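Local coordinates for ADP-ribose pyrophosphatase (Streptococcus suis, PDB 3O8S), which probably hydrolyses ADP-ribose or related nucleoside diphosphates linked to another group, as a member of the NUDIX hydrolase family, at residues 71-76 / 111-116; 84-89 / 94-99; 157-162 / 166-171. All blocks are in the same frame, centred on the assembly; numbering follows the deposited sequence.

How the interactions relate
All three contacts lie in the NUDIX domain and reach one mixed sheet. Interaction 1 sets strand 70-79 against helix 106-118. Interaction 2 is a hairpin whose two strands fall between these elements in the chain; its centre is about 8 Å from that of interaction 1. The two are joined directly, since strands 70-79 and 93-99 pair, with backbone hydrogen bonds from Ala75 to Pro96 and from Thr73 to Gly98. Interaction 3 comes later in the chain, its centre about 10 Å from that of interaction 2. There strand 167-171 pairs with strand 82-87. The contacts thus run from the buried sheet and helix to its surface border.

Interaction 1: residues 71-76 / 111-116; sequences LDTRAA and VKEVKE. With EDO (1,2-ethanediol), chain F.
Ala75 and Val114 make the tight end of this contact between a strand and a helix. CB of Ala75 lies 3.4 Å from CG2 of Val114, closer than two carbons usually come. With CG1 anti to the backbone N (chi1 173°), Val114 turns its other methyl, CG2, to the strand. Two residues back on the strand and one back on the helix, Thr73 and Glu113 cross at about a right angle. Here OG1 of Thr73 is 2.9 Å from OE1 of Glu113. The same hydroxyl is hydrogen-bonded to Asn109 and to the carbonyl of Gly98, so its polar partners come from the helix and the neighbouring strand 93-99.

Asp72 and Arg74 leave the strand on the side away from the helix. Arg74 grips the carboxylate side-on, one nitrogen to each oxygen. Its NE meets OD2 of Asp72 at 3.1 Å, in the guanidinium plane and almost straight (175°). Its NH2 meets OD1 of Asp72 at 3.0 Å, tilted 20° from that plane. Both oxygens use their syn lone pairs. Lys147 is a second partner of OD2. NH1 of Arg74 reaches Leu95 O and also O2 of a bound ethanediol, 2.9 Å away.

The far side of the helix is looser. Lys115 and Glu116 are exposed there and do not touch the strand; Lys115 forms a salt bridge with Asp121. The helix sequence, Lys112-Glu113-Val114 followed by Glu116, fits the conserved helix part of the NUDIX box, with lysine where the consensus has arginine. A NUDIX-box helix packed on the central sheet is typical of the NUDIX fold.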
ATOM      1  N   LEU A  71       1.545   7.527  -7.349  1.00 71.55           N
ATOM      2  CA  LEU A  71       2.128   6.838  -6.199  1.00 67.21           C
ATOM      3  C   LEU A  71       3.369   7.554  -5.692  1.00 68.34           C
ATOM      4  O   LEU A  71       4.283   7.813  -6.469  1.00 69.74           O
ATOM      5  CB  LEU A  71       2.506   5.388  -6.563  1.00 67.16           C
ATOM      6  CG  LEU A  71       1.691   4.224  -5.976  1.00 71.19           C
ATOM      7  CD1 LEU A  71       2.387   2.911  -6.244  1.00 71.54           C
ATOM      8  CD2 LEU A  71       1.506   4.346  -4.479  1.00 70.16           C
ATOM      9  N   ASP A  72       3.413   7.840  -4.385  1.00 60.66           N
ATOM     10  CA  ASP A  72       4.556   8.453  -3.720  1.00 58.50           C
ATOM     11  C   ASP A  72       5.086   7.490  -2.663  1.00 58.98           C
ATOM     12  O   ASP A  72       4.302   6.911  -1.913  1.00 57.38           O
ATOM     13  CB  ASP A  72       4.179   9.801  -3.090  1.00 60.27           C
ATOM     14  CG  ASP A  72       5.323  10.486  -2.363  1.00 64.34           C
ATOM     15  OD1 ASP A  72       6.268  10.927  -3.036  1.00 64.56           O
ATOM     16  OD2 ASP A  72       5.255  10.597  -1.123  1.00 67.59           O
ATOM     17  N   THR A  73       6.402   7.272  -2.641  1.00 53.56           N
ATOM     18  CA  THR A  73       7.010   6.383  -1.657  1.00 50.12           C
ATOM     19  C   THR A  73       7.884   7.215  -0.741  1.00 52.45           C
ATOM     20  O   THR A  73       8.490   8.180  -1.193  1.00 53.06           O
ATOM     21  CB  THR A  73       7.755   5.227  -2.317  1.00 56.47           C
ATOM     22  OG1 THR A  73       8.758   5.732  -3.193  1.00 57.65           O
ATOM     23  CG2 THR A  73       6.821   4.281  -3.064  1.00 59.16           C
ATOM     24  N   ARG A  74       7.869   6.907   0.558  1.00 46.83           N
ATOM     25  CA  ARG A  74       8.686   7.593   1.574  1.00 45.53           C
ATOM     26  C   ARG A  74       9.361   6.563   2.430  1.00 47.64           C
ATOM     27  O   ARG A  74       8.693   5.618   2.894  1.00 47.14           O
ATOM     28  CB  ARG A  74       7.851   8.546   2.453  1.00 44.75           C
ATOM     29  CG  ARG A  74       7.229   9.746   1.727  1.00 51.07           C
ATOM     30  CD  ARG A  74       8.218  10.854   1.418  1.00 51.98           C
ATOM     31  NE  ARG A  74       7.931  11.433   0.105  1.00 61.28           N
ATOM     32  CZ  ARG A  74       8.755  12.220  -0.578  1.00 67.93           C
ATOM     33  NH1 ARG A  74       9.926  12.573  -0.065  1.00 55.32           N
ATOM     34  NH2 ARG A  74       8.407  12.677  -1.773  1.00 53.18           N
ATOM     35  N   ALA A  75      10.676   6.716   2.644  1.00 43.95           N
ATOM     36  CA  ALA A  75      11.425   5.777   3.479  1.00 42.93           C
ATOM     37  C   ALA A  75      11.682   6.358   4.864  1.00 44.21           C
ATOM     38  O   ALA A  75      12.155   7.481   4.980  1.00 43.94           O
ATOM     39  CB  ALA A  75      12.741   5.403   2.814  1.00 44.48           C
ATOM     40  N   ALA A  76      11.351   5.594   5.908  1.00 40.15           N
ATOM     41  CA  ALA A  76      11.568   5.983   7.309  1.00 40.48           C
ATOM     42  C   ALA A  76      12.703   5.131   7.875  1.00 43.01           C
ATOM     43  O   ALA A  76      12.544   3.927   8.002  1.00 42.63           O
ATOM     44  CB  ALA A  76      10.291   5.777   8.109  1.00 40.70           C
ATOM     45  N   VAL A 111      14.233   1.851  -1.952  1.00 49.35           N
ATOM     46  CA  VAL A 111      15.637   1.470  -1.778  1.00 49.30           C
ATOM     47  C   VAL A 111      16.552   2.278  -2.728  1.00 56.97           C
ATOM     48  O   VAL A 111      17.609   2.737  -2.288  1.00 57.99           O
ATOM     49  CB  VAL A 111      15.816  -0.060  -1.967  1.00 51.71           C
ATOM     50  CG1 VAL A 111      17.291  -0.461  -1.986  1.00 51.89           C
ATOM     51  CG2 VAL A 111      15.056  -0.829  -0.887  1.00 48.74           C
ATOM     52  N   LYS A 112      16.163   2.428  -4.017  1.00 54.58           N
ATOM     53  CA  LYS A 112      16.958   3.172  -4.993  1.00 57.24           C
ATOM     54  C   LYS A 112      16.945   4.666  -4.654  1.00 59.82           C
ATOM     55  O   LYS A 112      17.976   5.323  -4.778  1.00 60.78           O
ATOM     56  CB  LYS A 112      16.466   2.934  -6.441  1.00 62.80           C
ATOM     57  N   GLU A 113      15.786   5.190  -4.211  1.00 53.78           N
ATOM     58  CA  GLU A 113      15.647   6.596  -3.835  1.00 53.83           C
ATOM     59  C   GLU A 113      16.477   6.935  -2.612  1.00 55.54           C
ATOM     60  O   GLU A 113      16.983   8.045  -2.540  1.00 56.56           O
ATOM     61  CB  GLU A 113      14.188   6.953  -3.575  1.00 54.20           C
ATOM     62  CG  GLU A 113      13.421   7.279  -4.841  1.00 66.18           C
ATOM     63  CD  GLU A 113      11.916   7.258  -4.671  1.00 82.21           C
ATOM     64  OE1 GLU A 113      11.431   6.765  -3.625  1.00 65.34           O
ATOM     65  OE2 GLU A 113      11.216   7.709  -5.605  1.00 77.91           O
ATOM     66  N   VAL A 114      16.603   6.002  -1.645  1.00 49.48           N
ATOM     67  CA  VAL A 114      17.401   6.213  -0.426  1.00 47.84           C
ATOM     68  C   VAL A 114      18.859   6.290  -0.813  1.00 53.48           C
ATOM     69  O   VAL A 114      19.558   7.181  -0.328  1.00 53.46           O
ATOM     70  CB  VAL A 114      17.165   5.143   0.668  1.00 48.06           C
ATOM     71  CG1 VAL A 114      18.143   5.310   1.824  1.00 46.69           C
ATOM     72  CG2 VAL A 114      15.742   5.217   1.176  1.00 46.08           C
ATOM     73  N   LYS A 115      19.303   5.381  -1.713  1.00 51.62           N
ATOM     74  CA  LYS A 115      20.681   5.354  -2.210  1.00 53.52           C
ATOM     75  C   LYS A 115      21.028   6.658  -2.932  1.00 60.26           C
ATOM     76  O   LYS A 115      22.031   7.282  -2.601  1.00 60.43           O
ATOM     77  CB  LYS A 115      20.937   4.144  -3.127  1.00 56.20           C
ATOM     78  CG  LYS A 115      22.404   3.995  -3.559  1.00 62.80           C
ATOM     79  CD  LYS A 115      23.336   3.734  -2.362  1.00 65.92           C
ATOM     80  CE  LYS A 115      24.769   3.504  -2.751  1.00 73.87           C
ATOM     81  NZ  LYS A 115      25.566   3.036  -1.588  1.00 86.13           N
ATOM     82  N   GLU A 116      20.166   7.088  -3.869  1.00 59.00           N
ATOM     83  CA  GLU A 116      20.348   8.296  -4.678  1.00 62.00           C
ATOM     84  C   GLU A 116      20.263   9.594  -3.878  1.00 64.26           C
ATOM     85  O   GLU A 116      20.982  10.528  -4.190  1.00 66.30           O
ATOM     86  CB  GLU A 116      19.294   8.348  -5.794  1.00 65.02           C
ATOM     87  CG  GLU A 116      19.559   7.376  -6.932  1.00 79.69           C
ATOM     88  CD  GLU A 116      18.470   7.252  -7.982  1.00102.34           C
ATOM     89  OE1 GLU A 116      17.377   7.842  -7.805  1.00 95.61           O
ATOM     90  OE2 GLU A 116      18.716   6.549  -8.987  1.00 96.12           O
TER
HETATM   91  C1  EDO F 210      13.925  14.691  -1.958  1.00 66.10           C
HETATM   92  O1  EDO F 210      13.510  14.494  -3.314  1.00 71.21           O
HETATM   93  C2  EDO F 210      13.022  13.882  -1.040  1.00 62.76           C
HETATM   94  O2  EDO F 210      11.872  14.654  -0.685  1.00 64.76           O

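Interaction 2: residues 84-89 / 94-99; sequences LLVQEN and SLPGGW. With EDO (1,2-ethanediol), chain F.
Leu84 begins the contact by meeting Pro96. Its CD2 lies 3.6 Å from CG of the proline, and the two side chains cross at about a right angle. The leucine CG is anti to the backbone N (chi1 179°), which brings the CD2 methyl to the ring. The carbonyl of Leu84 is bordered by the CD2 methyl of Leu95.

Leu85 comes next. Its CD2 meets CD2 of Leu95 at 3.9 Å. Its CA makes a CA-H...O contact with Ser94 O, 3.4 Å away. That oxygen is therefore shared with the next residue.

Val86 and Ser94 are an antiparallel hydrogen-bonded pair. Val86 N gives a straight bond of 2.7 Å to Ser94 O (177° at the hydrogen). Ser94 N returns a bond of 2.9 Å to Val86 O. The two methyls of Val86 divide the work. CG1 faces Pro96 CG at 4.1 Å, while CG2 leans over Ser94 O.

Further along, Glu88 turns back to Ser94, but the two are not bonded. Glu88 OE1 instead forms a salt bridge with Lys183. Ser94 OG is hydrogen-bonded at 2.6 Å to O2 of a bound ethanediol, which probably comes from the crystallisation liquor. Lys183 also bonds this diol, so it meets Glu88 directly and Ser94 through the small molecule.

The hairpin has strand 167-171 beside 82-87, with Leu85 paired to Gly169 through the backbone. Helix 106-118 packs on Leu84 and Val86 through Ala118, and on Pro96 through Val114 and Glu117.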
ATOM      1  N   LEU A  84      15.918   9.546   9.781  1.00 45.53           N
ATOM      2  CA  LEU A  84      16.741  10.148   8.726  1.00 46.57           C
ATOM      3  C   LEU A  84      15.899  11.096   7.828  1.00 49.76           C
ATOM      4  O   LEU A  84      14.877  10.693   7.248  1.00 48.69           O
ATOM      5  CB  LEU A  84      17.485   9.121   7.851  1.00 45.77           C
ATOM      6  CG  LEU A  84      18.302   9.818   6.739  1.00 52.41           C
ATOM      7  CD1 LEU A  84      19.767  10.011   7.088  1.00 51.82           C
ATOM      8  CD2 LEU A  84      18.026   9.241   5.394  1.00 56.36           C
ATOM      9  N   LEU A  85      16.371  12.334   7.683  1.00 46.61           N
ATOM     10  CA  LEU A  85      15.737  13.350   6.829  1.00 47.31           C
ATOM     11  C   LEU A  85      16.758  13.895   5.857  1.00 54.21           C
ATOM     12  O   LEU A  85      17.944  13.965   6.185  1.00 54.10           O
ATOM     13  CB  LEU A  85      15.098  14.500   7.643  1.00 48.26           C
ATOM     14  CG  LEU A  85      13.992  14.096   8.634  1.00 50.29           C
ATOM     15  CD1 LEU A  85      13.719  15.186   9.613  1.00 52.20           C
ATOM     16  CD2 LEU A  85      12.717  13.635   7.936  1.00 49.32           C
ATOM     17  N   VAL A  86      16.299  14.236   4.647  1.00 52.48           N
ATOM     18  CA  VAL A  86      17.127  14.810   3.593  1.00 54.14           C
ATOM     19  C   VAL A  86      16.638  16.228   3.318  1.00 62.78           C
ATOM     20  O   VAL A  86      15.429  16.497   3.366  1.00 62.81           O
ATOM     21  CB  VAL A  86      17.216  13.944   2.307  1.00 56.84           C
ATOM     22  CG1 VAL A  86      18.059  12.691   2.551  1.00 54.27           C
ATOM     23  CG2 VAL A  86      15.835  13.578   1.754  1.00 55.74           C
ATOM     24  N   GLN A  87      17.581  17.141   3.075  1.00 62.44           N
ATOM     25  CA  GLN A  87      17.272  18.544   2.826  1.00 65.02           C
ATOM     26  C   GLN A  87      17.336  18.854   1.342  1.00 72.96           C
ATOM     27  O   GLN A  87      18.282  18.443   0.661  1.00 72.98           O
ATOM     28  CB  GLN A  87      18.248  19.444   3.593  1.00 67.84           C
ATOM     29  CG  GLN A  87      17.818  20.905   3.671  1.00 79.31           C
ATOM     30  CD  GLN A  87      18.879  21.778   4.283  1.00 85.26           C
ATOM     31  OE1 GLN A  87      20.077  21.556   4.103  1.00 78.30           O
ATOM     32  NE2 GLN A  87      18.456  22.792   5.019  1.00 73.34           N
ATOM     33  N   GLU A  88      16.349  19.639   0.858  1.00 71.25           N
ATOM     34  CA  GLU A  88      16.249  20.063  -0.531  1.00 72.93           C
ATOM     35  C   GLU A  88      16.706  21.518  -0.694  1.00 80.35           C
ATOM     36  O   GLU A  88      16.888  22.208   0.312  1.00 80.29           O
ATOM     37  CB  GLU A  88      14.813  19.873  -1.027  1.00 73.40           C
ATOM     38  CG  GLU A  88      14.500  18.432  -1.362  1.00 76.74           C
ATOM     39  CD  GLU A  88      13.049  18.200  -1.718  1.00 93.64           C
ATOM     40  OE1 GLU A  88      12.198  18.245  -0.801  1.00 82.10           O
ATOM     41  OE2 GLU A  88      12.764  17.946  -2.911  1.00 87.15           O
ATOM     42  N   ASN A  89      16.896  21.979  -1.961  1.00 80.36           N
ATOM     43  CA  ASN A  89      17.366  23.338  -2.315  1.00 85.22           C
ATOM     44  C   ASN A  89      16.632  24.463  -1.556  1.00 90.16           C
ATOM     45  O   ASN A  89      17.271  25.438  -1.169  1.00 93.28           O
ATOM     46  CB  ASN A  89      17.242  23.597  -3.826  1.00 91.09           C
ATOM     47  CG  ASN A  89      18.223  22.847  -4.701  1.00122.35           C
ATOM     48  OD1 ASN A  89      19.175  22.211  -4.233  1.00116.58           O
ATOM     49  ND2 ASN A  89      18.015  22.920  -6.008  1.00118.71           N
ATOM     50  N   SER A  94      12.762  16.331   4.447  1.00 54.91           N
ATOM     51  CA  SER A  94      11.780  15.300   4.197  1.00 51.62           C
ATOM     52  C   SER A  94      12.416  13.912   4.242  1.00 53.52           C
ATOM     53  O   SER A  94      13.636  13.765   4.194  1.00 53.21           O
ATOM     54  CB  SER A  94      11.083  15.536   2.852  1.00 53.02           C
ATOM     55  OG  SER A  94      11.970  15.495   1.746  1.00 57.22           O
ATOM     56  N   LEU A  95      11.578  12.903   4.359  1.00 50.13           N
ATOM     57  CA  LEU A  95      12.009  11.523   4.276  1.00 49.52           C
ATOM     58  C   LEU A  95      12.469  11.260   2.854  1.00 54.79           C
ATOM     59  O   LEU A  95      11.830  11.779   1.916  1.00 54.27           O
ATOM     60  CB  LEU A  95      10.839  10.566   4.600  1.00 47.82           C
ATOM     61  CG  LEU A  95      10.224  10.598   5.982  1.00 51.18           C
ATOM     62  CD1 LEU A  95       9.007   9.680   6.029  1.00 49.12           C
ATOM     63  CD2 LEU A  95      11.236  10.186   7.016  1.00 51.60           C
ATOM     64  N   PRO A  96      13.515  10.433   2.639  1.00 51.20           N
ATOM     65  CA  PRO A  96      13.889  10.104   1.253  1.00 52.50           C
ATOM     66  C   PRO A  96      12.690   9.465   0.556  1.00 57.19           C
ATOM     67  O   PRO A  96      11.890   8.768   1.191  1.00 54.08           O
ATOM     68  CB  PRO A  96      15.062   9.122   1.418  1.00 53.05           C
ATOM     69  CG  PRO A  96      15.615   9.435   2.763  1.00 56.47           C
ATOM     70  CD  PRO A  96      14.408   9.766   3.607  1.00 51.26           C
ATOM     71  N   GLY A  97      12.521   9.777  -0.713  1.00 56.31           N
ATOM     72  CA  GLY A  97      11.403   9.232  -1.458  1.00 55.81           C
ATOM     73  C   GLY A  97      11.080   9.986  -2.718  1.00 61.58           C
ATOM     74  O   GLY A  97      11.946  10.614  -3.328  1.00 63.27           O
ATOM     75  N   GLY A  98       9.829   9.902  -3.108  1.00 58.16           N
ATOM     76  CA  GLY A  98       9.350  10.528  -4.324  1.00 61.43           C
ATOM     77  C   GLY A  98       8.412   9.619  -5.073  1.00 69.95           C
ATOM     78  O   GLY A  98       8.035   8.544  -4.586  1.00 66.74           O
ATOM     79  N   TRP A  99       8.019  10.064  -6.256  1.00 75.00           N
ATOM     80  CA  TRP A  99       7.088   9.344  -7.107  1.00 77.90           C
ATOM     81  C   TRP A  99       7.714   8.076  -7.624  1.00 80.56           C
ATOM     82  O   TRP A  99       8.886   8.050  -8.008  1.00 82.18           O
ATOM     83  CB  TRP A  99       6.575  10.229  -8.235  1.00 81.89           C
ATOM     84  CG  TRP A  99       5.597  11.258  -7.753  1.00 84.44           C
ATOM     85  CD1 TRP A  99       4.414  11.032  -7.113  1.00 85.86           C
ATOM     86  CD2 TRP A  99       5.717  12.679  -7.889  1.00 87.56           C
ATOM     87  NE1 TRP A  99       3.789  12.225  -6.836  1.00 87.20           N
ATOM     88  CE2 TRP A  99       4.561  13.254  -7.311  1.00 91.66           C
ATOM     89  CE3 TRP A  99       6.697  13.527  -8.438  1.00 92.00           C
ATOM     90  CZ2 TRP A  99       4.354  14.639  -7.269  1.00 93.89           C
ATOM     91  CZ3 TRP A  99       6.493  14.900  -8.395  1.00 96.55           C
ATOM     92  CH2 TRP A  99       5.329  15.443  -7.826  1.00 97.19           C
TER
HETATM   93  C1  EDO F 210      13.925  14.691  -1.958  1.00 66.10           C
HETATM   94  O1  EDO F 210      13.510  14.494  -3.314  1.00 71.21           O
HETATM   95  C2  EDO F 210      13.022  13.882  -1.040  1.00 62.76           C
HETATM   96  O2  EDO F 210      11.872  14.654  -0.685  1.00 64.76           O

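Interaction 3: residues 157-162 / 166-171; sequences GEFQPN and VASGFF. With EDO (1,2-ethanediol), chain C; EDO (1,2-ethanediol), chain D.
Phe159 lays its ring against the backbone of Val166, Ala167 and Ser168. This is the surface border of the NUDIX fold, where the loop after strand 145-157 turns back to lie beside strand 167-171. An Asx turn helps shape the loop: OD1 of Asn162 accepts the backbone N-H groups of Glu164 and Thr165. The other end of that amide looks back along the chain. Asn162 ND2 gives a hydrogen bond of 3.0 Å to Gln160 O, in the amide plane and fairly straight (160°). The side-chain amide is thus held at both its oxygen and its nitrogen.

The phenylalanine can be followed outward. CB of Phe159 lies 3.3 Å from OG of Ser168. CG is anti to the backbone N (chi1 -176°), and this sends the ring along the strand toward Val166; CG itself also lies near the serine OG. CD1 of Phe159 still faces the serine, 3.5 Å from OG of Ser168. CE1 of Phe159 has moved on to the next residue and lies 3.8 Å from N of Ala167. CZ of Phe159, the tip, is 3.4 Å from N of Ala167. It touches the carbonyl carbon of Val166 as well. CE2 of Phe159, on the other side of CZ, is 3.6 Å from O of Val166. Over one face lies Ala167 CA, 3.7 Å above the ring plane and shifted toward the rim. No hydrogen bond joins the two segments; the ring packs on backbone and on the Ser168 side chain.

Segment 166-171 is held by backbone bonds to strand 82-87, from Leu85 to Gly169 and from Gln87 to Val166 and Ala167. Beside CB of Phe159, a bound ethanediol lies here: OG of Ser168 donates to its O1 at 2.7 Å.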
ATOM      1  N   GLY A 157      26.413   3.226   4.564  1.00 50.73           N
ATOM      2  CA  GLY A 157      26.609   4.295   3.587  1.00 52.29           C
ATOM      3  C   GLY A 157      26.810   5.634   4.239  1.00 58.38           C
ATOM      4  O   GLY A 157      26.917   5.720   5.461  1.00 60.19           O
ATOM      5  N   GLU A 158      26.846   6.683   3.435  1.00 57.12           N
ATOM      6  CA  GLU A 158      27.063   8.058   3.891  1.00 59.02           C
ATOM      7  C   GLU A 158      26.563   9.029   2.844  1.00 64.05           C
ATOM      8  O   GLU A 158      26.522   8.682   1.665  1.00 64.81           O
ATOM      9  CB  GLU A 158      28.559   8.326   4.216  1.00 62.73           C
ATOM     10  CG  GLU A 158      29.533   8.095   3.076  1.00 74.14           C
ATOM     11  CD  GLU A 158      30.906   8.695   3.328  1.00109.25           C
ATOM     12  OE1 GLU A 158      31.660   8.134   4.155  1.00104.61           O
ATOM     13  OE2 GLU A 158      31.225   9.731   2.701  1.00112.66           O
ATOM     14  N   PHE A 159      26.198  10.246   3.263  1.00 61.62           N
ATOM     15  CA  PHE A 159      25.694  11.263   2.330  1.00 62.42           C
ATOM     16  C   PHE A 159      26.751  11.604   1.269  1.00 70.69           C
ATOM     17  O   PHE A 159      27.945  11.690   1.588  1.00 72.71           O
ATOM     18  CB  PHE A 159      25.208  12.528   3.060  1.00 63.78           C
ATOM     19  CG  PHE A 159      24.606  13.545   2.118  1.00 66.57           C
ATOM     20  CD1 PHE A 159      23.317  13.378   1.620  1.00 67.83           C
ATOM     21  CD2 PHE A 159      25.348  14.640   1.685  1.00 71.97           C
ATOM     22  CE1 PHE A 159      22.776  14.298   0.719  1.00 70.77           C
ATOM     23  CE2 PHE A 159      24.809  15.555   0.773  1.00 76.35           C
ATOM     24  CZ  PHE A 159      23.530  15.374   0.296  1.00 73.33           C
ATOM     25  N   GLN A 160      26.306  11.728  -0.001  1.00 68.99           N
ATOM     26  CA  GLN A 160      27.165  12.048  -1.150  1.00 72.88           C
ATOM     27  C   GLN A 160      26.534  13.157  -2.048  1.00 78.26           C
ATOM     28  O   GLN A 160      25.309  13.220  -2.152  1.00 74.91           O
ATOM     29  CB  GLN A 160      27.445  10.783  -1.990  1.00 74.88           C
ATOM     30  CG  GLN A 160      28.297   9.713  -1.287  1.00 95.58           C
ATOM     31  CD  GLN A 160      29.773   9.768  -1.613  1.00119.53           C
ATOM     32  OE1 GLN A 160      30.335  10.810  -1.978  1.00119.13           O
ATOM     33  NE2 GLN A 160      30.446   8.637  -1.453  1.00112.53           N
ATOM     34  N   PRO A 161      27.336  14.010  -2.731  1.00 80.29           N
ATOM     35  CA  PRO A 161      26.735  15.034  -3.620  1.00 83.02           C
ATOM     36  C   PRO A 161      25.802  14.432  -4.676  1.00 88.53           C
ATOM     37  O   PRO A 161      26.068  13.340  -5.193  1.00 88.78           O
ATOM     38  CB  PRO A 161      27.946  15.691  -4.283  1.00 88.57           C
ATOM     39  CG  PRO A 161      29.077  15.424  -3.369  1.00 92.49           C
ATOM     40  CD  PRO A 161      28.812  14.086  -2.747  1.00 84.39           C
ATOM     41  N   ASN A 162      24.672  15.111  -4.936  1.00 85.36           N
ATOM     42  CA  ASN A 162      23.647  14.677  -5.896  1.00 85.33           C
ATOM     43  C   ASN A 162      22.782  15.866  -6.333  1.00 92.23           C
ATOM     44  O   ASN A 162      22.864  16.948  -5.746  1.00 92.64           O
ATOM     45  CB  ASN A 162      22.777  13.533  -5.330  1.00 81.56           C
ATOM     46  CG  ASN A 162      21.930  13.896  -4.141  1.00 82.35           C
ATOM     47  OD1 ASN A 162      20.720  14.105  -4.252  1.00 73.59           O
ATOM     48  ND2 ASN A 162      22.540  13.966  -2.975  1.00 67.92           N
ATOM     49  N   VAL A 166      20.782  18.178  -0.717  1.00 69.68           N
ATOM     50  CA  VAL A 166      22.009  18.936  -0.404  1.00 71.59           C
ATOM     51  C   VAL A 166      22.613  18.577   0.976  1.00 73.20           C
ATOM     52  O   VAL A 166      23.765  18.918   1.230  1.00 73.02           O
ATOM     53  CB  VAL A 166      21.763  20.476  -0.547  1.00 77.64           C
ATOM     54  CG1 VAL A 166      21.527  20.854  -2.007  1.00 79.92           C
ATOM     55  CG2 VAL A 166      20.594  20.961   0.321  1.00 76.25           C
ATOM     56  N   ALA A 167      21.851  17.864   1.836  1.00 68.21           N
ATOM     57  CA  ALA A 167      22.269  17.399   3.172  1.00 65.78           C
ATOM     58  C   ALA A 167      21.315  16.322   3.695  1.00 66.17           C
ATOM     59  O   ALA A 167      20.244  16.100   3.124  1.00 64.17           O
ATOM     60  CB  ALA A 167      22.329  18.567   4.155  1.00 68.28           C
ATOM     61  N   SER A 168      21.721  15.650   4.781  1.00 61.83           N
ATOM     62  CA  SER A 168      20.976  14.600   5.469  1.00 59.41           C
ATOM     63  C   SER A 168      21.420  14.527   6.931  1.00 63.16           C
ATOM     64  O   SER A 168      22.490  15.012   7.278  1.00 64.62           O
ATOM     65  CB  SER A 168      21.176  13.254   4.784  1.00 59.38           C
ATOM     66  OG  SER A 168      22.511  12.831   4.998  1.00 65.65           O
ATOM     67  N   GLY A 169      20.582  13.964   7.776  1.00 57.87           N
ATOM     68  CA  GLY A 169      20.895  13.856   9.189  1.00 58.48           C
ATOM     69  C   GLY A 169      19.873  13.048   9.947  1.00 61.49           C
ATOM     70  O   GLY A 169      18.774  12.809   9.443  1.00 60.64           O
ATOM     71  N   PHE A 170      20.242  12.602  11.153  1.00 58.57           N
ATOM     72  CA  PHE A 170      19.323  11.893  12.035  1.00 56.92           C
ATOM     73  C   PHE A 170      18.788  12.900  13.023  1.00 62.15           C
ATOM     74  O   PHE A 170      19.560  13.621  13.671  1.00 64.01           O
ATOM     75  CB  PHE A 170      19.979  10.693  12.714  1.00 57.56           C
ATOM     76  CG  PHE A 170      20.147   9.536  11.763  1.00 56.47           C
ATOM     77  CD1 PHE A 170      19.099   8.646  11.532  1.00 54.50           C
ATOM     78  CD2 PHE A 170      21.358   9.326  11.106  1.00 57.82           C
ATOM     79  CE1 PHE A 170      19.254   7.578  10.652  1.00 53.38           C
ATOM     80  CE2 PHE A 170      21.514   8.243  10.236  1.00 58.94           C
ATOM     81  CZ  PHE A 170      20.463   7.372  10.020  1.00 54.29           C
ATOM     82  N   PHE A 171      17.465  13.008  13.075  1.00 57.25           N
ATOM     83  CA  PHE A 171      16.819  14.005  13.913  1.00 58.48           C
ATOM     84  C   PHE A 171      15.881  13.369  14.902  1.00 62.20           C
ATOM     85  O   PHE A 171      15.139  12.461  14.552  1.00 58.73           O
ATOM     86  CB  PHE A 171      16.049  15.023  13.043  1.00 59.47           C
ATOM     87  CG  PHE A 171      16.926  15.840  12.131  1.00 61.02           C
ATOM     88  CD1 PHE A 171      17.226  15.397  10.847  1.00 61.08           C
ATOM     89  CD2 PHE A 171      17.440  17.066  12.545  1.00 65.65           C
ATOM     90  CE1 PHE A 171      18.039  16.153  10.003  1.00 62.92           C
ATOM     91  CE2 PHE A 171      18.246  17.831  11.694  1.00 69.47           C
ATOM     92  CZ  PHE A 171      18.537  17.372  10.426  1.00 65.85           C
TER
HETATM   93  C1  EDO C 207      23.915   9.943   5.656  1.00 65.13           C
HETATM   94  O1  EDO C 207      22.633  10.144   5.003  1.00 65.27           O
HETATM   95  C2  EDO C 207      23.846   9.440   7.097  1.00 60.30           C
HETATM   96  O2  EDO C 207      23.487  10.512   7.973  1.00 66.15           O
HETATM   97  C1  EDO D 208      25.415   5.608   9.328  1.00 85.74           C
HETATM   98  O1  EDO D 208      25.557   6.375   8.129  1.00 86.32           O
HETATM   99  C2  EDO D 208      24.679   6.425  10.385  1.00 85.07           C
HETATM  100  O2  EDO D 208      24.454   5.638  11.567  1.00 91.04           O